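Long-range contact in phosphate-binding protein PstS (Borrelia burgdorferi, PDB 4N13), which binds inorganic phosphate with micromolar affinity as the solute-binding component of the PstSACB ABC transporter, which imports phosphate: residues A79-F91 / Q252-K264. Numbering follows the deposited sequence.
Sequences AKETVFAYDALIF and QDIVEEQGFLGIK
Leu261 O accepts a hydrogen bond of 2.9 Å from Tyr86 N of strand 80-91, and Ala85 CA adds a weaker CA-H...O contact to the same oxygen. With the return bond, Leu261 N to Tyr86 O at 3.1 Å and nearly straight (169°), this makes a single antiparallel bridge, a worked example of how a C-terminal tail is fastened to a long strand of the periplasmic binding protein fold. The bridge sits beside a classic beta bulge, where Phe84 and Ala85 both face Leu226 of the neighbouring strand. There the carboxamide of Gln252 links the strand, at Phe84 O, to the tail, at Ile263 N. Bent at chi2 (-66°), the Gln252 chain brings Gln252 NE2 to within 2.9 Å of Phe84 O, on a lone pair, while OE1 accepts from Ile263 N; NE2 also bonds Met246 O, so three partners fix the amide's rotation. A Schellman motif at Gly259 ends the helix and turns the chain toward the strand. Glu256 OE2 then takes Gly262 N at 2.9 Å on its anti lone pair and forms a salt bridge with Lys212. Apolar groups fill in: Val255 CG1 meets Ala85 CB at 3.6 Å, and the side chain of Ile263 crosses that of Tyr86 at about a right angle, Ile263 CG2 lying 3.8 Å from Tyr86 CE2. The Phe260 ring, close to Thr21 of the phosphate site inferred by similarity, reaches Asp87, with Phe260 CE1 3.8 Å from Asp87 CB. At the edge of the Tyr86 ring, in its plane, lies Gly262 O, which also accepts from Asn216 ND2.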
ATOM      1  N   ALA A  79       4.275  20.953  -6.209  1.00 10.61           N
ATOM      2  CA  ALA A  79       3.411  19.961  -5.568  1.00 11.23           C
ATOM      3  C   ALA A  79       3.706  19.892  -4.086  1.00 10.12           C
ATOM      4  O   ALA A  79       4.855  19.945  -3.671  1.00 12.17           O
ATOM      5  CB  ALA A  79       3.594  18.583  -6.197  1.00 12.66           C
ATOM      6  N   LYS A  80       2.639  19.723  -3.315  1.00 10.17           N
ATOM      7  CA  LYS A  80       2.717  19.538  -1.874  1.00 12.38           C
ATOM      8  C   LYS A  80       1.828  18.363  -1.515  1.00 10.58           C
ATOM      9  O   LYS A  80       0.818  18.147  -2.161  1.00 11.39           O
ATOM     10  CB  LYS A  80       2.230  20.804  -1.160  1.00 18.41           C
ATOM     11  CG  LYS A  80       3.164  21.992  -1.320  1.00 23.68           C
ATOM     12  CD  LYS A  80       4.556  21.680  -0.761  1.00 28.47           C
ATOM     13  CE  LYS A  80       4.913  22.528   0.451  1.00 31.59           C
ATOM     14  NZ  LYS A  80       5.118  23.961   0.117  1.00 33.18           N
ATOM     15  N   GLU A  81       2.205  17.607  -0.495  1.00 11.48           N
ATOM     16  CA  GLU A  81       1.427  16.437  -0.131  1.00 12.28           C
ATOM     17  C   GLU A  81       1.177  16.310   1.363  1.00 11.53           C
ATOM     18  O   GLU A  81       1.961  16.793   2.201  1.00 13.99           O
ATOM     19  CB  GLU A  81       2.094  15.175  -0.673  1.00 16.49           C
ATOM     20  CG  GLU A  81       3.496  14.937  -0.171  1.00 20.94           C
ATOM     21  CD  GLU A  81       3.531  13.932   0.947  1.00 26.74           C
ATOM     22  OE1 GLU A  81       4.581  13.287   1.155  1.00 31.37           O
ATOM     23  OE2 GLU A  81       2.489  13.762   1.600  1.00 26.30           O
ATOM     24  N   THR A  82       0.073  15.635   1.671  1.00  9.99           N
ATOM     25  CA  THR A  82      -0.301  15.271   3.026  1.00 11.34           C
ATOM     26  C   THR A  82      -0.807  13.843   2.978  1.00  8.38           C
ATOM     27  O   THR A  82      -1.667  13.524   2.183  1.00  9.28           O
ATOM     28  CB  THR A  82      -1.439  16.169   3.533  1.00 16.26           C
ATOM     29  OG1 THR A  82      -0.976  17.519   3.581  1.00 20.36           O
ATOM     30  CG2 THR A  82      -1.913  15.736   4.919  1.00 18.61           C
ATOM     31  N   VAL A  83      -0.297  12.981   3.839  1.00  9.20           N
ATOM     32  CA  VAL A  83      -0.751  11.589   3.885  1.00  8.63           C
ATOM     33  C   VAL A  83      -2.127  11.519   4.550  1.00  7.91           C
ATOM     34  O   VAL A  83      -2.392  12.228   5.540  1.00  9.80           O
ATOM     35  CB  VAL A  83       0.270  10.711   4.640  1.00  9.48           C
ATOM     36  CG1 VAL A  83       0.382  11.083   6.088  1.00 12.65           C
ATOM     37  CG2 VAL A  83      -0.089   9.228   4.538  1.00 11.33           C
ATOM     38  N   PHE A  84      -3.015  10.663   4.025  1.00  7.57           N
ATOM     39  CA  PHE A  84      -4.327  10.470   4.658  1.00  7.65           C
ATOM     40  C   PHE A  84      -4.714   9.010   4.835  1.00  8.63           C
ATOM     41  O   PHE A  84      -5.730   8.749   5.430  1.00 10.14           O
ATOM     42  CB  PHE A  84      -5.448  11.214   3.913  1.00  8.73           C
ATOM     43  CG  PHE A  84      -5.909  10.528   2.667  1.00  9.58           C
ATOM     44  CD1 PHE A  84      -7.092   9.815   2.643  1.00 10.71           C
ATOM     45  CD2 PHE A  84      -5.150  10.584   1.510  1.00  9.79           C
ATOM     46  CE1 PHE A  84      -7.511   9.179   1.492  1.00 12.33           C
ATOM     47  CE2 PHE A  84      -5.564   9.937   0.367  1.00 11.46           C
ATOM     48  CZ  PHE A  84      -6.741   9.251   0.354  1.00 12.24           C
ATOM     49  N   ALA A  85      -3.917   8.075   4.325  1.00  7.17           N
ATOM     50  CA  ALA A  85      -4.217   6.656   4.472  1.00  7.32           C
ATOM     51  C   ALA A  85      -3.003   5.842   4.117  1.00  6.70           C
ATOM     52  O   ALA A  85      -2.094   6.352   3.462  1.00  7.61           O
ATOM     53  CB  ALA A  85      -5.416   6.245   3.609  1.00  9.17           C
ATOM     54  N   TYR A  86      -3.019   4.565   4.514  1.00  7.51           N
ATOM     55  CA  TYR A  86      -1.940   3.635   4.192  1.00  7.62           C
ATOM     56  C   TYR A  86      -2.503   2.339   3.649  1.00  7.75           C
ATOM     57  O   TYR A  86      -3.539   1.857   4.127  1.00  9.86           O
ATOM     58  CB  TYR A  86      -1.095   3.300   5.415  1.00  9.64           C
ATOM     59  CG  TYR A  86      -0.478   4.503   6.050  1.00 12.02           C
ATOM     60  CD1 TYR A  86       0.712   5.025   5.582  1.00 12.53           C
ATOM     61  CD2 TYR A  86      -1.085   5.121   7.129  1.00 13.00           C
ATOM     62  CE1 TYR A  86       1.282   6.146   6.183  1.00 14.75           C
ATOM     63  CE2 TYR A  86      -0.535   6.221   7.722  1.00 17.14           C
ATOM     64  CZ  TYR A  86       0.648   6.728   7.262  1.00 15.62           C
ATOM     65  OH  TYR A  86       1.168   7.846   7.887  1.00 20.39           O
ATOM     66  N   ASP A  87      -1.813   1.803   2.651  1.00  8.49           N
ATOM     67  CA  ASP A  87      -2.099   0.509   2.055  1.00  9.66           C
ATOM     68  C   ASP A  87      -0.896  -0.366   2.338  1.00  9.00           C
ATOM     69  O   ASP A  87       0.094  -0.376   1.588  1.00  9.37           O
ATOM     70  CB  ASP A  87      -2.325   0.704   0.554  1.00 12.35           C
ATOM     71  CG  ASP A  87      -2.406  -0.584  -0.194  1.00 18.60           C
ATOM     72  OD1 ASP A  87      -2.742  -1.595   0.439  1.00 20.40           O
ATOM     73  OD2 ASP A  87      -2.147  -0.573  -1.421  1.00 23.43           O
ATOM     74  N   ALA A  88      -0.974  -1.088   3.443  1.00  8.73           N
ATOM     75  CA  ALA A  88       0.140  -1.890   3.941  1.00  8.32           C
ATOM     76  C   ALA A  88       0.026  -3.354   3.568  1.00  7.15           C
ATOM     77  O   ALA A  88      -1.076  -3.900   3.486  1.00  8.27           O
ATOM     78  CB  ALA A  88       0.249  -1.754   5.461  1.00 10.13           C
ATOM     79  N   LEU A  89       1.173  -3.989   3.382  1.00  6.63           N
ATOM     80  CA  LEU A  89       1.233  -5.434   3.127  1.00  7.63           C
ATOM     81  C   LEU A  89       2.115  -6.085   4.164  1.00  7.07           C
ATOM     82  O   LEU A  89       3.060  -5.464   4.679  1.00  8.16           O
ATOM     83  CB  LEU A  89       1.765  -5.740   1.730  1.00  9.47           C
ATOM     84  CG  LEU A  89       0.864  -5.184   0.632  1.00 12.26           C
ATOM     85  CD1 LEU A  89       1.341  -3.791   0.189  1.00 15.46           C
ATOM     86  CD2 LEU A  89       0.769  -6.172  -0.494  1.00 16.99           C
ATOM     87  N   ILE A  90       1.813  -7.347   4.439  1.00  5.59           N
ATOM     88  CA  ILE A  90       2.520  -8.119   5.441  1.00  4.88           C
ATOM     89  C   ILE A  90       2.906  -9.465   4.842  1.00  4.72           C
ATOM     90  O   ILE A  90       2.302  -9.933   3.872  1.00  5.95           O
ATOM     91  CB  ILE A  90       1.646  -8.306   6.703  1.00  6.44           C
ATOM     92  CG1 ILE A  90       0.447  -9.210   6.427  1.00  6.55           C
ATOM     93  CG2 ILE A  90       1.186  -6.941   7.189  1.00  8.76           C
ATOM     94  CD1 ILE A  90      -0.486  -9.415   7.625  1.00  9.09           C
ATOM     95  N   PHE A  91       3.955 -10.040   5.396  1.00  5.27           N
ATOM     96  CA  PHE A  91       4.485 -11.314   4.944  1.00  5.65           C
ATOM     97  C   PHE A  91       4.139 -12.415   5.937  1.00  5.09           C
ATOM     98  O   PHE A  91       4.356 -12.273   7.150  1.00  6.84           O
ATOM     99  CB  PHE A  91       5.987 -11.194   4.721  1.00  6.19           C
ATOM    100  CG  PHE A  91       6.302 -10.474   3.442  1.00  7.71           C
ATOM    101  CD1 PHE A  91       6.527 -11.195   2.282  1.00  8.43           C
ATOM    102  CD2 PHE A  91       6.260  -9.099   3.358  1.00 10.38           C
ATOM    103  CE1 PHE A  91       6.769 -10.556   1.068  1.00 10.81           C
ATOM    104  CE2 PHE A  91       6.496  -8.453   2.128  1.00 11.81           C
ATOM    105  CZ  PHE A  91       6.760  -9.201   1.012  1.00 10.68           C
ATOM    106  N   GLN A 252     -11.337   9.621   8.468  1.00  7.83           N
ATOM    107  CA  GLN A 252     -10.463   8.504   8.762  1.00  7.50           C
ATOM    108  C   GLN A 252     -11.266   7.254   9.101  1.00  7.95           C
ATOM    109  O   GLN A 252     -10.838   6.138   8.812  1.00  8.79           O
ATOM    110  CB  GLN A 252      -9.472   8.902   9.851  1.00  8.54           C
ATOM    111  CG  GLN A 252      -8.563   9.983   9.335  1.00  8.89           C
ATOM    112  CD  GLN A 252      -7.691   9.440   8.206  1.00  8.80           C
ATOM    113  OE1 GLN A 252      -7.012   8.428   8.378  1.00 11.42           O
ATOM    114  NE2 GLN A 252      -7.717  10.094   7.051  1.00  8.91           N
ATOM    115  N   ASP A 253     -12.447   7.431   9.689  1.00  8.11           N
ATOM    116  CA  ASP A 253     -13.333   6.278   9.887  1.00  7.98           C
ATOM    117  C   ASP A 253     -13.730   5.683   8.534  1.00  7.46           C
ATOM    118  O   ASP A 253     -13.803   4.467   8.395  1.00  8.31           O
ATOM    119  CB  ASP A 253     -14.591   6.665  10.654  1.00  9.25           C
ATOM    120  CG  ASP A 253     -14.332   6.949  12.138  1.00 12.86           C
ATOM    121  OD1 ASP A 253     -13.249   6.611  12.646  1.00 14.66           O
ATOM    122  OD2 ASP A 253     -15.233   7.508  12.805  1.00 16.98           O
ATOM    123  N   ILE A 254     -14.003   6.542   7.545  1.00  7.37           N
ATOM    124  CA  ILE A 254     -14.332   6.054   6.212  1.00  7.89           C
ATOM    125  C   ILE A 254     -13.175   5.233   5.640  1.00  7.59           C
ATOM    126  O   ILE A 254     -13.387   4.159   5.088  1.00  7.98           O
ATOM    127  CB  ILE A 254     -14.678   7.214   5.282  1.00  7.62           C
ATOM    128  CG1 ILE A 254     -15.952   7.914   5.761  1.00  9.03           C
ATOM    129  CG2 ILE A 254     -14.834   6.722   3.846  1.00  8.80           C
ATOM    130  CD1 ILE A 254     -16.181   9.281   5.150  1.00  9.66           C
ATOM    131  N   VAL A 255     -11.951   5.747   5.769  1.00  7.21           N
ATOM    132  CA  VAL A 255     -10.760   5.032   5.295  1.00  8.01           C
ATOM    133  C   VAL A 255     -10.718   3.623   5.883  1.00  7.38           C
ATOM    134  O   VAL A 255     -10.510   2.639   5.178  1.00  8.57           O
ATOM    135  CB  VAL A 255      -9.480   5.800   5.710  1.00  8.09           C
ATOM    136  CG1 VAL A 255      -8.228   4.988   5.508  1.00  8.33           C
ATOM    137  CG2 VAL A 255      -9.366   7.109   4.917  1.00  8.12           C
ATOM    138  N   GLU A 256     -10.924   3.518   7.188  1.00  7.76           N
ATOM    139  CA  GLU A 256     -10.809   2.213   7.844  1.00  8.38           C
ATOM    140  C   GLU A 256     -12.003   1.302   7.579  1.00  9.06           C
ATOM    141  O   GLU A 256     -11.832   0.087   7.456  1.00 11.12           O
ATOM    142  CB  GLU A 256     -10.525   2.404   9.338  1.00 11.11           C
ATOM    143  CG  GLU A 256      -9.198   3.144   9.511  1.00 13.69           C
ATOM    144  CD  GLU A 256      -8.537   2.936  10.842  1.00 15.73           C
ATOM    145  OE1 GLU A 256      -9.236   2.568  11.811  1.00 19.04           O
ATOM    146  OE2 GLU A 256      -7.305   3.158  10.934  1.00 15.43           O
ATOM    147  N   GLU A 257     -13.190   1.874   7.447  1.00  7.69           N
ATOM    148  CA  GLU A 257     -14.367   1.081   7.092  1.00  9.09           C
ATOM    149  C   GLU A 257     -14.224   0.457   5.712  1.00  9.32           C
ATOM    150  O   GLU A 257     -14.879  -0.528   5.401  1.00  9.10           O
ATOM    151  CB  GLU A 257     -15.616   1.965   7.118  1.00 10.44           C
ATOM    152  CG  GLU A 257     -16.017   2.369   8.515  1.00 11.28           C
ATOM    153  CD  GLU A 257     -16.845   3.657   8.605  1.00 12.84           C
ATOM    154  OE1 GLU A 257     -17.417   4.133   7.597  1.00 14.95           O
ATOM    155  OE2 GLU A 257     -16.929   4.208   9.728  1.00 13.84           O
ATOM    156  N   GLN A 258     -13.348   1.011   4.892  1.00 10.91           N
ATOM    157  CA  GLN A 258     -13.123   0.496   3.552  1.00 11.59           C
ATOM    158  C   GLN A 258     -11.823  -0.252   3.418  1.00 12.47           C
ATOM    159  O   GLN A 258     -11.362  -0.515   2.310  1.00 16.26           O
ATOM    160  CB  GLN A 258     -13.240   1.626   2.554  1.00 10.71           C
ATOM    161  CG  GLN A 258     -14.666   2.075   2.549  1.00 13.09           C
ATOM    162  CD  GLN A 258     -15.101   2.693   1.287  1.00 11.69           C
ATOM    163  OE1 GLN A 258     -14.745   2.233   0.215  1.00 13.65           O
ATOM    164  NE2 GLN A 258     -15.869   3.767   1.386  1.00 15.55           N
ATOM    165  N   GLY A 259     -11.257  -0.650   4.549  1.00 11.86           N
ATOM    166  CA  GLY A 259     -10.184  -1.622   4.535  1.00 13.11           C
ATOM    167  C   GLY A 259      -8.775  -1.090   4.526  1.00 12.32           C
ATOM    168  O   GLY A 259      -7.834  -1.877   4.464  1.00 14.02           O
ATOM    169  N   PHE A 260      -8.617   0.227   4.576  1.00 10.99           N
ATOM    170  CA  PHE A 260      -7.291   0.834   4.594  1.00 10.34           C
ATOM    171  C   PHE A 260      -6.982   1.226   6.029  1.00  9.01           C
ATOM    172  O   PHE A 260      -7.809   1.073   6.920  1.00 11.12           O
ATOM    173  CB  PHE A 260      -7.233   2.088   3.705  1.00 11.06           C
ATOM    174  CG  PHE A 260      -7.167   1.820   2.229  1.00 15.26           C
ATOM    175  CD1 PHE A 260      -6.024   2.125   1.515  1.00 18.33           C
ATOM    176  CD2 PHE A 260      -8.267   1.325   1.542  1.00 19.33           C
ATOM    177  CE1 PHE A 260      -5.958   1.912   0.160  1.00 19.34           C
ATOM    178  CE2 PHE A 260      -8.199   1.096   0.183  1.00 21.73           C
ATOM    179  CZ  PHE A 260      -7.040   1.392  -0.507  1.00 21.36           C
ATOM    180  N   LEU A 261      -5.783   1.724   6.258  1.00  9.28           N
ATOM    181  CA  LEU A 261      -5.350   2.138   7.583  1.00  8.91           C
ATOM    182  C   LEU A 261      -5.311   3.649   7.643  1.00  7.91           C
ATOM    183  O   LEU A 261      -4.828   4.279   6.714  1.00  9.06           O
ATOM    184  CB  LEU A 261      -3.937   1.627   7.818  1.00 11.46           C
ATOM    185  CG  LEU A 261      -3.424   1.851   9.220  1.00 13.67           C
ATOM    186  CD1 LEU A 261      -4.163   0.956  10.200  1.00 15.95           C
ATOM    187  CD2 LEU A 261      -1.933   1.564   9.244  1.00 16.43           C
ATOM    188  N   GLY A 262      -5.830   4.234   8.715  1.00  8.49           N
ATOM    189  CA  GLY A 262      -5.885   5.676   8.863  1.00  8.22           C
ATOM    190  C   GLY A 262      -4.662   6.291   9.530  1.00  8.87           C
ATOM    191  O   GLY A 262      -3.753   5.607   9.992  1.00  9.90           O
ATOM    192  N   ILE A 263      -4.629   7.619   9.521  1.00 10.63           N
ATOM    193  CA  ILE A 263      -3.591   8.389  10.172  1.00 10.33           C
ATOM    194  C   ILE A 263      -4.061   8.820  11.561  1.00 15.65           C
ATOM    195  O   ILE A 263      -5.214   8.651  11.918  1.00 18.30           O
ATOM    196  CB  ILE A 263      -3.263   9.663   9.361  1.00 10.64           C
ATOM    197  CG1 ILE A 263      -4.471  10.611   9.300  1.00 12.57           C
ATOM    198  CG2 ILE A 263      -2.745   9.297   7.971  1.00 12.80           C
ATOM    199  CD1 ILE A 263      -4.131  11.987   8.763  1.00 12.54           C
ATOM    200  N   LYS A 264      -3.180   9.427  12.337  1.00 18.83           N
ATOM    201  CA  LYS A 264      -3.602  10.051  13.594  1.00 23.38           C
ATOM    202  C   LYS A 264      -4.265  11.418  13.362  1.00 25.34           C
ATOM    203  O   LYS A 264      -3.860  12.172  12.473  1.00 27.62           O
ATOM    204  CB  LYS A 264      -2.398  10.172  14.520  1.00 27.79           C
ATOM    205  CG  LYS A 264      -1.636   8.860  14.644  1.00 30.07           C
ATOM    206  CD  LYS A 264      -2.582   7.709  14.976  1.00 31.41           C
ATOM    207  CE  LYS A 264      -1.982   6.349  14.668  1.00 32.02           C
ATOM    208  NZ  LYS A 264      -0.848   5.984  15.550  1.00 31.90           N
TER